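Local coordinates for protein iminosuccinate reductase (Paracoccus denitrificans, PDB 6RQA) that catalyses the NADH-dependent reduction of iminosuccinate to L-aspartate, regenerating the amino-group donor of the beta-hydroxyaspartate cycle during glycolate and glyoxylate assimilation, at residues A[104-109]-A[126-131]; A[40-45]-A[319-324]; A[66-71]-A[96-101]; A[60-65]-A[241-246]. One frame throughout, in Å; residues are numbered along the deposited sequence.

Interaction 1 (A[104-109]-A[126-131]); sequences HQSTVF and LLTALR. With NAD (nicotinamide-adenine-dinucleotide), chain C.
In the active-site cleft, strand 104-111 of the mixed sheet faces helix 125-143, and Ser106 meets Thr128 beside the nicotinamide end of the NAD pocket. Their side chains both point across the gap, and their hydroxyl oxygens come to 3.4 Å (Ser106 OG to Thr128 OG1), the one approach within 4.5 Å between the two segments. Thr128 OG1 has firmer partners nearby. It is hydrogen-bonded to the carbonyl oxygen of Gly124, four residues earlier, and to NZ of Lys88, the probable proton donor/acceptor. A chi1 of -58° lays OG1 beside the residue's own backbone N, which lets it lean back toward Gly124, while CG2 turns the other way. That methyl lies 4.0 Å above one face of the Arg131 guanidinium, offset toward its rim. The arginine leaves its backbone with CG between N and the carbonyl carbon (chi1 57°) and bends again at chi2 (86°). NH2 thereby comes to 3.2 Å from the nicotinamide oxygen O7N of NAD, which sits near the guanidinium plane, at its edge. Farther along the cofactor, His104 NE2 approaches the phosphate oxygen O2N of NAD obliquely at 3.5 Å. On the buried side, Val108 CG2 and Leu127 CD1 oppose each other loosely, 4.6 Å apart, both side chains resting on Ala323 of helix 316-333. The chemistry is consistent with a second-shell role for Thr128: one hydroxyl tied to both the Gly124 carbonyl and NZ of Lys88 would probably restrict where that nitrogen sits relative to the nicotinamide.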
# COMPACT_ATOMS: atom_id res chain seq x y z
N HIS A 104 -14.89 8.87 -5.78
CA HIS A 104 -14.10 7.64 -5.73
C HIS A 104 -12.99 7.71 -6.77
O HIS A 104 -13.25 7.86 -7.96
CB HIS A 104 -14.99 6.42 -5.97
CG HIS A 104 -15.93 6.13 -4.85
ND1 HIS A 104 -15.50 5.61 -3.64
CD2 HIS A 104 -17.27 6.26 -4.74
CE1 HIS A 104 -16.54 5.44 -2.84
NE2 HIS A 104 -17.63 5.83 -3.49
N GLN A 105 -11.74 7.59 -6.30
CA GLN A 105 -10.57 7.56 -7.17
C GLN A 105 -9.70 6.39 -6.77
O GLN A 105 -9.37 6.23 -5.59
CB GLN A 105 -9.78 8.87 -7.07
CG GLN A 105 -10.56 10.11 -7.48
CD GLN A 105 -10.90 10.12 -8.96
OE1 GLN A 105 -10.15 9.60 -9.79
NE2 GLN A 105 -12.04 10.71 -9.30
N SER A 106 -9.32 5.57 -7.75
CA SER A 106 -8.51 4.39 -7.48
C SER A 106 -7.72 4.03 -8.72
O SER A 106 -8.06 4.42 -9.84
CB SER A 106 -9.37 3.21 -7.01
OG SER A 106 -10.28 2.81 -8.02
N THR A 107 -6.66 3.26 -8.51
CA THR A 107 -5.76 2.83 -9.58
C THR A 107 -5.15 1.49 -9.21
O THR A 107 -4.67 1.32 -8.09
CB THR A 107 -4.66 3.87 -9.83
OG1 THR A 107 -5.25 5.16 -10.03
CG2 THR A 107 -3.84 3.50 -11.05
N VAL A 108 -5.17 0.55 -10.15
CA VAL A 108 -4.62 -0.78 -9.93
C VAL A 108 -3.21 -0.82 -10.51
O VAL A 108 -2.99 -0.42 -11.66
CB VAL A 108 -5.50 -1.87 -10.57
CG1 VAL A 108 -4.91 -3.25 -10.31
CG2 VAL A 108 -6.92 -1.78 -10.04
N PHE A 109 -2.26 -1.30 -9.71
CA PHE A 109 -0.88 -1.50 -10.14
C PHE A 109 -0.58 -2.99 -10.08
O PHE A 109 -0.64 -3.59 -9.01
CB PHE A 109 0.09 -0.71 -9.27
CG PHE A 109 -0.23 0.75 -9.15
CD1 PHE A 109 -0.02 1.61 -10.22
CD2 PHE A 109 -0.74 1.27 -7.97
CE1 PHE A 109 -0.32 2.96 -10.11
CE2 PHE A 109 -1.04 2.61 -7.86
CZ PHE A 109 -0.83 3.46 -8.93
N LEU A 126 -13.90 2.71 -13.13
CA LEU A 126 -14.90 1.83 -13.74
C LEU A 126 -14.69 0.38 -13.34
O LEU A 126 -15.66 -0.38 -13.23
CB LEU A 126 -14.87 1.98 -15.26
CG LEU A 126 -15.91 1.16 -16.04
CD1 LEU A 126 -17.31 1.43 -15.51
CD2 LEU A 126 -15.83 1.46 -17.52
N LEU A 127 -13.44 -0.03 -13.12
CA LEU A 127 -13.17 -1.41 -12.72
C LEU A 127 -13.81 -1.74 -11.38
O LEU A 127 -14.35 -2.83 -11.19
CB LEU A 127 -11.67 -1.67 -12.68
CG LEU A 127 -10.94 -1.81 -14.02
CD1 LEU A 127 -9.49 -2.21 -13.79
CD2 LEU A 127 -11.64 -2.81 -14.91
N THR A 128 -13.76 -0.79 -10.43
CA THR A 128 -14.32 -1.04 -9.11
C THR A 128 -15.82 -1.32 -9.19
O THR A 128 -16.31 -2.29 -8.60
CB THR A 128 -14.06 0.15 -8.19
OG1 THR A 128 -12.64 0.39 -8.11
CG2 THR A 128 -14.60 -0.12 -6.80
N ALA A 129 -16.56 -0.49 -9.93
CA ALA A 129 -18.00 -0.70 -10.06
C ALA A 129 -18.30 -2.01 -10.76
O ALA A 129 -19.27 -2.70 -10.42
CB ALA A 129 -18.63 0.47 -10.81
N LEU A 130 -17.48 -2.39 -11.74
CA LEU A 130 -17.72 -3.62 -12.49
C LEU A 130 -17.50 -4.85 -11.62
O LEU A 130 -18.35 -5.75 -11.58
CB LEU A 130 -16.83 -3.67 -13.73
CG LEU A 130 -17.23 -2.73 -14.86
CD1 LEU A 130 -16.25 -2.84 -16.01
CD2 LEU A 130 -18.65 -3.03 -15.33
N ARG A 131 -16.37 -4.92 -10.91
CA ARG A 131 -16.12 -6.10 -10.08
C ARG A 131 -17.06 -6.16 -8.88
O ARG A 131 -17.38 -7.25 -8.41
CB ARG A 131 -14.65 -6.14 -9.63
CG ARG A 131 -14.13 -4.94 -8.85
CD ARG A 131 -14.41 -5.04 -7.36
NE ARG A 131 -13.50 -4.22 -6.57
CZ ARG A 131 -13.68 -3.91 -5.29
NH1 ARG A 131 -12.79 -3.16 -4.65
NH2 ARG A 131 -14.75 -4.36 -4.65
PA NAD C . -23.62 7.05 -4.25
O1A NAD C . -23.42 8.08 -3.18
O2A NAD C . -23.67 7.17 -5.74
O5B NAD C . -25.27 6.65 -3.89
C5B NAD C . -25.38 6.59 -2.53
C4B NAD C . -26.79 6.17 -2.18
O4B NAD C . -26.85 5.95 -0.78
C3B NAD C . -27.66 7.38 -2.49
O3B NAD C . -28.08 7.20 -3.80
C2B NAD C . -28.80 7.21 -1.48
O2B NAD C . -29.81 6.38 -1.95
C1B NAD C . -28.09 6.45 -0.29
N9A NAD C . -27.75 7.37 0.81
C8A NAD C . -26.93 8.51 0.81
N7A NAD C . -26.86 9.09 2.01
C5A NAD C . -27.67 8.29 2.84
C6A NAD C . -28.02 8.37 4.21
N6A NAD C . -27.51 9.37 4.98
N1A NAD C . -28.85 7.43 4.77
C2A NAD C . -29.32 6.45 3.93
N3A NAD C . -29.08 6.25 2.62
C4A NAD C . -28.24 7.21 2.10
O3 NAD C . -22.67 5.90 -3.62
PN NAD C . -22.22 4.77 -4.64
O1N NAD C . -23.23 4.12 -5.56
O2N NAD C . -20.82 5.19 -4.89
O5D NAD C . -21.83 3.35 -3.63
C5D NAD C . -22.70 3.36 -2.59
C4D NAD C . -22.17 2.44 -1.52
O4D NAD C . -21.50 1.34 -2.16
C3D NAD C . -21.08 3.24 -0.73
O3D NAD C . -21.39 3.07 0.61
C2D NAD C . -19.78 2.51 -1.12
O2D NAD C . -18.89 2.34 -0.06
C1D NAD C . -20.35 1.10 -1.41
N1N NAD C . -19.38 0.34 -2.29
C2N NAD C . -19.21 -0.98 -1.97
C3N NAD C . -18.33 -1.75 -2.73
C7N NAD C . -18.20 -3.18 -2.32
O7N NAD C . -17.45 -3.96 -2.90
N7N NAD C . -18.96 -3.58 -1.25
C4N NAD C . -17.65 -1.17 -3.80
C5N NAD C . -17.84 0.17 -4.10
C6N NAD C . -18.73 0.94 -3.32

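Interaction 2 (A[40-45]-A[319-324])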
# COMPACT_ATOMS: atom_id res chain seq x y z
N PHE A 40 -17.63 -11.02 -14.78
CA PHE A 40 -18.22 -12.11 -14.01
C PHE A 40 -17.28 -13.32 -13.96
O PHE A 40 -17.08 -13.91 -12.89
CB PHE A 40 -19.57 -12.51 -14.60
CG PHE A 40 -20.29 -13.57 -13.82
CD1 PHE A 40 -21.16 -13.22 -12.80
CD2 PHE A 40 -20.11 -14.91 -14.12
CE1 PHE A 40 -21.82 -14.20 -12.08
CE2 PHE A 40 -20.77 -15.89 -13.40
CZ PHE A 40 -21.63 -15.53 -12.38
N GLU A 41 -16.70 -13.68 -15.10
CA GLU A 41 -15.82 -14.85 -15.14
C GLU A 41 -14.57 -14.63 -14.30
O GLU A 41 -14.07 -15.58 -13.67
CB GLU A 41 -15.44 -15.17 -16.58
CG GLU A 41 -16.62 -15.55 -17.47
CD GLU A 41 -16.19 -15.89 -18.89
OE1 GLU A 41 -17.01 -16.45 -19.64
OE2 GLU A 41 -15.02 -15.61 -19.24
N ALA A 42 -14.06 -13.40 -14.27
CA ALA A 42 -12.86 -13.13 -13.48
C ALA A 42 -13.16 -13.22 -11.98
O ALA A 42 -12.41 -13.84 -11.23
CB ALA A 42 -12.30 -11.75 -13.83
N ILE A 43 -14.26 -12.60 -11.55
CA ILE A 43 -14.57 -12.56 -10.12
C ILE A 43 -15.03 -13.92 -9.62
O ILE A 43 -14.71 -14.32 -8.50
CB ILE A 43 -15.62 -11.46 -9.85
CG1 ILE A 43 -15.08 -10.10 -10.27
CG2 ILE A 43 -16.02 -11.45 -8.39
CD1 ILE A 43 -13.70 -9.80 -9.74
N GLU A 44 -15.77 -14.66 -10.45
CA GLU A 44 -16.18 -16.01 -10.06
C GLU A 44 -14.96 -16.90 -9.81
O GLU A 44 -14.91 -17.63 -8.82
CB GLU A 44 -17.08 -16.61 -11.13
CG GLU A 44 -17.30 -18.11 -10.99
CD GLU A 44 -18.24 -18.66 -12.05
OE1 GLU A 44 -19.40 -18.96 -11.72
OE2 GLU A 44 -17.81 -18.78 -13.22
N ALA A 45 -13.97 -16.83 -10.70
CA ALA A 45 -12.76 -17.62 -10.52
C ALA A 45 -11.98 -17.18 -9.28
O ALA A 45 -11.35 -18.01 -8.62
CB ALA A 45 -11.87 -17.52 -11.76
N ASP A 319 -10.23 -6.51 -7.67
CA ASP A 319 -9.64 -5.49 -8.53
C ASP A 319 -8.50 -6.05 -9.36
O ASP A 319 -8.37 -5.74 -10.55
CB ASP A 319 -9.14 -4.32 -7.67
CG ASP A 319 -10.23 -3.72 -6.81
OD1 ASP A 319 -11.26 -3.29 -7.36
OD2 ASP A 319 -10.05 -3.69 -5.57
N LEU A 320 -7.66 -6.90 -8.76
CA LEU A 320 -6.53 -7.47 -9.49
C LEU A 320 -7.01 -8.36 -10.63
O LEU A 320 -6.47 -8.31 -11.74
CB LEU A 320 -5.63 -8.26 -8.54
CG LEU A 320 -4.93 -7.48 -7.43
CD1 LEU A 320 -4.06 -8.40 -6.60
CD2 LEU A 320 -4.10 -6.34 -8.02
N ALA A 321 -8.03 -9.19 -10.38
CA ALA A 321 -8.51 -10.11 -11.40
C ALA A 321 -9.12 -9.37 -12.58
O ALA A 321 -8.89 -9.73 -13.74
CB ALA A 321 -9.52 -11.09 -10.80
N VAL A 322 -9.90 -8.33 -12.31
CA VAL A 322 -10.56 -7.61 -13.39
C VAL A 322 -9.58 -6.71 -14.13
O VAL A 322 -9.78 -6.41 -15.31
CB VAL A 322 -11.77 -6.83 -12.85
CG1 VAL A 322 -11.33 -5.58 -12.09
CG2 VAL A 322 -12.72 -6.46 -13.98
N ALA A 323 -8.50 -6.28 -13.46
CA ALA A 323 -7.51 -5.45 -14.13
C ALA A 323 -6.56 -6.28 -14.98
O ALA A 323 -6.14 -5.84 -16.06
CB ALA A 323 -6.72 -4.64 -13.10
N GLN A 324 -6.21 -7.48 -14.52
CA GLN A 324 -5.37 -8.36 -15.32
C GLN A 324 -6.05 -8.73 -16.63
O GLN A 324 -5.41 -8.75 -17.69
CB GLN A 324 -5.01 -9.62 -14.53
CG GLN A 324 -4.30 -10.70 -15.35
CD GLN A 324 -2.98 -10.23 -15.94
OE1 GLN A 324 -2.39 -9.25 -15.49
NE2 GLN A 324 -2.52 -10.93 -16.97
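Asp319 OD1 is gripped by two side chains, forming salt bridges with Arg131 NE and Lys88 NZ, and it stands two residues ahead of Ala321, the residue that meets Ala42 on the other side of helix 316-333. The helix thus has two different sides: a charged one turned to the active site, where the CB of Asp319 points away from segment 40-45, and an apolar one against helix 36-51. Within the short segments the axes come to 8.7 Å at an angle of 141°, so the helices run roughly antiparallel. The approach is centred on two alanines. Their CA atoms define the register at 5.7 Å (Ala42 to Ala321), and the methyls meet at 4.2 Å (Ala42 CB to Ala321 CB). Each methyl also rests against the other residue's carbonyl oxygen, Ala42 CB lying 4.0 Å from Ala321 O. Next to this pair, the CB of Ile43 leaves at an angle to the interface, but CG1 lies beside the backbone N (chi1 -61°) and carries CD1 forward to 4.5 Å from Ala321 CB. That same methyl end packs on the CB of Arg131, while Val322 borders the contact more loosely. No hydrogen bond crosses between the segments. At the far side of helix 36-51, Glu44 OE1 is bound by Lys141 and Tyr142 of helix 125-143. The chemistry therefore implies a division of labour: contact between small side chains is consistent with the close spacing of the two helices, whereas the carboxylate of Asp319 ties Arg131 and Lys88 to the same helix.

Interaction 3 (A[66-71]-A[96-101]). With TB (terbium(III) ion), chain D.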
# COMPACT_ATOMS: atom_id res chain seq x y z
N GLY A 66 -6.33 13.32 6.63
CA GLY A 66 -6.61 14.64 7.17
C GLY A 66 -6.68 15.75 6.15
O GLY A 66 -7.01 16.88 6.52
N HIS A 67 -6.37 15.48 4.89
CA HIS A 67 -6.37 16.48 3.83
C HIS A 67 -7.60 16.25 2.95
O HIS A 67 -7.79 15.14 2.42
CB HIS A 67 -5.09 16.40 3.00
CG HIS A 67 -4.97 17.48 1.97
ND1 HIS A 67 -4.54 18.75 2.27
CD2 HIS A 67 -5.23 17.47 0.64
CE1 HIS A 67 -4.53 19.48 1.17
NE2 HIS A 67 -4.95 18.73 0.17
N GLU A 68 -8.43 17.29 2.80
CA GLU A 68 -9.65 17.23 2.00
C GLU A 68 -10.60 16.14 2.48
O GLU A 68 -11.41 15.62 1.70
CB GLU A 68 -9.32 17.03 0.51
CG GLU A 68 -8.63 18.21 -0.16
CD GLU A 68 -9.59 19.33 -0.54
OE1 GLU A 68 -9.13 20.33 -1.14
OE2 GLU A 68 -10.80 19.21 -0.24
N ASP A 69 -10.52 15.80 3.77
CA ASP A 69 -11.36 14.76 4.37
C ASP A 69 -11.24 13.43 3.64
O ASP A 69 -12.17 12.62 3.64
CB ASP A 69 -12.83 15.19 4.43
CG ASP A 69 -13.04 16.44 5.25
OD1 ASP A 69 -12.43 16.54 6.34
OD2 ASP A 69 -13.80 17.32 4.80
N ALA A 70 -10.08 13.18 3.04
CA ALA A 70 -9.91 12.04 2.15
C ALA A 70 -9.65 10.76 2.92
O ALA A 70 -9.06 10.77 4.01
CB ALA A 70 -8.77 12.30 1.17
N LEU A 71 -10.09 9.65 2.34
CA LEU A 71 -9.77 8.31 2.82
C LEU A 71 -8.89 7.64 1.77
O LEU A 71 -9.32 7.46 0.62
CB LEU A 71 -11.04 7.49 3.05
CG LEU A 71 -11.73 7.59 4.42
CD1 LEU A 71 -10.77 7.15 5.52
CD2 LEU A 71 -12.24 9.00 4.68
N ASN A 96 -14.55 16.20 -4.01
CA ASN A 96 -14.02 16.19 -5.37
C ASN A 96 -14.94 16.86 -6.37
O ASN A 96 -14.51 17.10 -7.51
CB ASN A 96 -13.74 14.75 -5.80
CG ASN A 96 -12.26 14.47 -5.96
OD1 ASN A 96 -11.42 15.26 -5.54
ND2 ASN A 96 -11.94 13.34 -6.59
N GLN A 97 -16.18 17.18 -6.00
CA GLN A 97 -17.07 17.86 -6.93
C GLN A 97 -16.54 19.24 -7.32
O GLN A 97 -16.79 19.70 -8.44
CB GLN A 97 -18.48 17.98 -6.33
CG GLN A 97 -19.52 18.51 -7.30
CD GLN A 97 -20.88 18.67 -6.65
OE1 GLN A 97 -21.04 19.40 -5.68
NE2 GLN A 97 -21.88 17.98 -7.20
N LYS A 98 -15.80 19.89 -6.42
CA LYS A 98 -15.23 21.19 -6.74
C LYS A 98 -14.11 21.10 -7.76
O LYS A 98 -13.78 22.10 -8.40
CB LYS A 98 -14.72 21.87 -5.46
CG LYS A 98 -13.49 21.24 -4.86
CD LYS A 98 -13.34 21.65 -3.40
CE LYS A 98 -12.08 21.06 -2.78
NZ LYS A 98 -11.99 21.42 -1.34
N HIS A 99 -13.52 19.92 -7.93
CA HIS A 99 -12.54 19.67 -8.98
C HIS A 99 -13.17 19.07 -10.23
O HIS A 99 -12.44 18.69 -11.15
CB HIS A 99 -11.42 18.76 -8.46
CG HIS A 99 -10.68 19.32 -7.29
ND1 HIS A 99 -9.76 20.34 -7.40
CD2 HIS A 99 -10.72 19.00 -5.97
CE1 HIS A 99 -9.26 20.62 -6.21
NE2 HIS A 99 -9.83 19.82 -5.33
N ASN A 100 -14.50 18.97 -10.27
CA ASN A 100 -15.23 18.33 -11.37
C ASN A 100 -14.79 16.88 -11.54
O ASN A 100 -14.54 16.40 -12.65
CB ASN A 100 -15.07 19.12 -12.67
CG ASN A 100 -16.05 18.68 -13.74
OD1 ASN A 100 -17.18 18.31 -13.45
ND2 ASN A 100 -15.60 18.70 -14.99
N LEU A 101 -14.69 16.17 -10.42
CA LEU A 101 -14.27 14.78 -10.40
C LEU A 101 -15.20 13.98 -9.50
O LEU A 101 -15.79 14.52 -8.56
CB LEU A 101 -12.82 14.63 -9.92
CG LEU A 101 -11.73 15.20 -10.82
CD1 LEU A 101 -10.40 15.23 -10.09
CD2 LEU A 101 -11.62 14.39 -12.10
TB TB D . -13.79 18.88 6.52
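Glu68 and Lys98 approach from opposite directions, and the lysine ammonium meets the carboxylate on the side where both oxygens can be reached. Glu68 OE2 receives Lys98 NZ on its syn lone pair, at 2.7 Å, in a salt bridge; the bond from Lys98 NZ to Glu68 OE1 is weak, at 3.1 Å. The two chains are shaped differently for this: the glutamate bends at chi2 (-80°), whereas beyond CG the lysine is extended. Close to its root, Lys98 CG lies 3.7 Å above one face of the His99 ring, offset toward the rim, and the ring turns an edge to the carboxylate, with Glu68 OE1 4.3 Å from NE2 of His99. Glu68 and Asp69 are the central residues of a type I' beta turn from His67 to Ala70, which reverses the chain between strands 55-64 and 71-79; both have left-handed backbone angles. Across from it, the 3-10 turn 96-99 is tied by Asn96 O, which accepts the backbone N-H groups of His99 and Leu101 from opposite faces of its plane. Asp69 points its carboxylate to a terbium ion, OD2 at 2.3 Å and OD1 at 2.7 Å. His67 NE2 is hydrogen-bonded to Asp114 of the second subunit.

Interaction 4 (A[60-65]-A[241-246]); sequences VVREAI and GTDTKG. With NAD (nicotinamide-adenine-dinucleotide), chain C.
Arg62 NH2 donates to the backbone oxygen Asp243 O at 2.8 Å, with an N-H...O angle of 152°, linking strand 55-64, outermost in the mixed sheet of this chain, to the cofactor loop that follows strand 235-239 of the Rossmann-type parallel sheet. Asp243 O lies at the guanidinium edge, tilted 17° from its plane. The second nitrogen, Arg62 NH1, is 2.9 Å from Thr244 OG1; the N-H...O angle there is 124°, and the bond is weak. An extended side chain from CG to NE carries the guanidinium across the cleft, where it meets the Thr244 side chain at about a right angle. The opposite charge of Asp243 stays beyond salt-bridge range, 4.5 Å from Arg62 NH1 to Asp243 OD2, and that carboxylate instead binds the cofactor: NAD O2D donates to Asp243 OD2 at 2.7 Å. Lys247, also an NAD-binding residue, forms a salt bridge with Asp243 OD1. The arginine thus holds the backbone oxygen of a first-shell residue and may steady it, without touching NAD itself. Packing across the gap is slight, with Thr244 CB 3.9 Å from Arg62 NH2. Farther along the loop, NAD O3D donates to the carbonyl oxygen of Gly241 at 3.2 Å.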
# COMPACT_ATOMS: atom_id res chain seq x y z
N VAL A 60 -5.38 -4.76 4.75
CA VAL A 60 -5.81 -3.53 4.10
C VAL A 60 -5.27 -2.33 4.88
O VAL A 60 -5.41 -2.25 6.10
CB VAL A 60 -7.34 -3.47 4.00
CG1 VAL A 60 -7.79 -2.14 3.42
CG2 VAL A 60 -7.86 -4.63 3.15
N VAL A 61 -4.64 -1.41 4.16
CA VAL A 61 -4.31 -0.09 4.70
C VAL A 61 -5.44 0.86 4.34
O VAL A 61 -5.90 0.88 3.19
CB VAL A 61 -2.96 0.40 4.16
CG1 VAL A 61 -2.67 1.81 4.67
CG2 VAL A 61 -1.85 -0.54 4.56
N ARG A 62 -5.89 1.65 5.32
CA ARG A 62 -6.97 2.60 5.09
C ARG A 62 -6.76 3.75 6.07
O ARG A 62 -6.97 3.59 7.27
CB ARG A 62 -8.34 1.95 5.28
CG ARG A 62 -9.48 2.69 4.60
CD ARG A 62 -10.79 1.95 4.77
NE ARG A 62 -11.84 2.51 3.92
CZ ARG A 62 -13.11 2.09 3.91
NH1 ARG A 62 -13.99 2.66 3.11
NH2 ARG A 62 -13.48 1.11 4.72
N GLU A 63 -6.36 4.91 5.55
CA GLU A 63 -5.95 6.04 6.37
C GLU A 63 -6.78 7.27 6.03
O GLU A 63 -7.00 7.58 4.86
CB GLU A 63 -4.47 6.34 6.18
CG GLU A 63 -3.55 5.20 6.59
CD GLU A 63 -3.53 5.00 8.09
OE1 GLU A 63 -3.45 6.01 8.83
OE2 GLU A 63 -3.60 3.83 8.54
N ALA A 64 -7.23 7.97 7.07
CA ALA A 64 -7.81 9.30 6.93
C ALA A 64 -6.66 10.29 7.05
O ALA A 64 -6.27 10.70 8.15
CB ALA A 64 -8.89 9.55 7.97
N ILE A 65 -6.09 10.68 5.90
CA ILE A 65 -4.88 11.49 5.88
C ILE A 65 -5.08 12.89 6.43
O ILE A 65 -4.10 13.60 6.68
CB ILE A 65 -4.33 11.59 4.44
CG1 ILE A 65 -5.31 12.33 3.54
CG2 ILE A 65 -4.04 10.20 3.90
CD1 ILE A 65 -4.83 12.48 2.11
N GLY A 241 -23.45 -2.36 0.21
CA GLY A 241 -23.17 -0.98 0.58
C GLY A 241 -22.23 -0.80 1.75
O GLY A 241 -21.38 0.09 1.73
N THR A 242 -22.38 -1.63 2.79
CA THR A 242 -21.62 -1.45 4.02
C THR A 242 -20.20 -1.98 3.83
O THR A 242 -19.99 -3.19 3.77
CB THR A 242 -22.31 -2.16 5.18
OG1 THR A 242 -23.63 -1.63 5.35
CG2 THR A 242 -21.52 -1.96 6.47
N ASP A 243 -19.24 -1.06 3.74
CA ASP A 243 -17.83 -1.42 3.63
C ASP A 243 -16.96 -0.61 4.59
O ASP A 243 -15.75 -0.50 4.39
CB ASP A 243 -17.33 -1.22 2.19
CG ASP A 243 -17.51 0.21 1.70
OD1 ASP A 243 -18.14 1.02 2.42
OD2 ASP A 243 -17.03 0.52 0.59
N THR A 244 -17.57 -0.06 5.64
CA THR A 244 -16.87 0.81 6.57
C THR A 244 -17.47 0.63 7.95
O THR A 244 -18.69 0.49 8.09
CB THR A 244 -16.96 2.28 6.14
OG1 THR A 244 -16.30 2.45 4.88
CG2 THR A 244 -16.33 3.20 7.17
N LYS A 245 -16.61 0.60 8.97
CA LYS A 245 -17.07 0.53 10.35
C LYS A 245 -17.97 1.73 10.66
O LYS A 245 -17.51 2.87 10.64
CB LYS A 245 -15.88 0.48 11.32
CG LYS A 245 -16.26 0.20 12.76
CD LYS A 245 -15.04 0.26 13.68
CE LYS A 245 -13.97 -0.73 13.25
NZ LYS A 245 -14.45 -2.14 13.33
N GLY A 246 -19.25 1.47 10.93
CA GLY A 246 -20.23 2.50 11.20
C GLY A 246 -21.40 2.50 10.24
O GLY A 246 -22.49 2.95 10.59
PA NAD C . -23.62 7.05 -4.25
O1A NAD C . -23.42 8.08 -3.18
O2A NAD C . -23.67 7.17 -5.74
O5B NAD C . -25.27 6.65 -3.89
C5B NAD C . -25.38 6.59 -2.53
C4B NAD C . -26.79 6.17 -2.18
O4B NAD C . -26.85 5.95 -0.78
C3B NAD C . -27.66 7.38 -2.49
O3B NAD C . -28.08 7.20 -3.80
C2B NAD C . -28.80 7.21 -1.48
O2B NAD C . -29.81 6.38 -1.95
C1B NAD C . -28.09 6.45 -0.29
N9A NAD C . -27.75 7.37 0.81
C8A NAD C . -26.93 8.51 0.81
N7A NAD C . -26.86 9.09 2.01
C5A NAD C . -27.67 8.29 2.84
C6A NAD C . -28.02 8.37 4.21
N6A NAD C . -27.51 9.37 4.98
N1A NAD C . -28.85 7.43 4.77
C2A NAD C . -29.32 6.45 3.93
N3A NAD C . -29.08 6.25 2.62
C4A NAD C . -28.24 7.21 2.10
O3 NAD C . -22.67 5.90 -3.62
PN NAD C . -22.22 4.77 -4.64
O1N NAD C . -23.23 4.12 -5.56
O2N NAD C . -20.82 5.19 -4.89
O5D NAD C . -21.83 3.35 -3.63
C5D NAD C . -22.70 3.36 -2.59
C4D NAD C . -22.17 2.44 -1.52
O4D NAD C . -21.50 1.34 -2.16
C3D NAD C . -21.08 3.24 -0.73
O3D NAD C . -21.39 3.07 0.61
C2D NAD C . -19.78 2.51 -1.12
O2D NAD C . -18.89 2.34 -0.06
C1D NAD C . -20.35 1.10 -1.41
N1N NAD C . -19.38 0.34 -2.29
C2N NAD C . -19.21 -0.98 -1.97
C3N NAD C . -18.33 -1.75 -2.73
C7N NAD C . -18.20 -3.18 -2.32
O7N NAD C . -17.45 -3.96 -2.90
N7N NAD C . -18.96 -3.58 -1.25
C4N NAD C . -17.65 -1.17 -3.80
C5N NAD C . -17.84 0.17 -4.10
C6N NAD C . -18.73 0.94 -3.32

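In the fold
Interaction 2 is the partly buried contact of the set and rests on apolar helix packing, while the other three lie at the surface and are made mainly by polar groups. Interactions 1 and 2 both use helix 316-333, the first on its sheet side and the second against helix 36-51. Interactions 1 and 4 reach NAD from different domains, the mixed-sheet side supplying Arg131 and the Rossmann loop Asp243, with nearest atoms about 6 Å apart. Interaction 3 sits farthest out; its hairpin turn joins strand 55-64, which interaction 4 uses, to strand 71-79, where Leu71 touches Ala64. Interactions 1, 3 and 4 also touch the second subunit; interaction 2 does not.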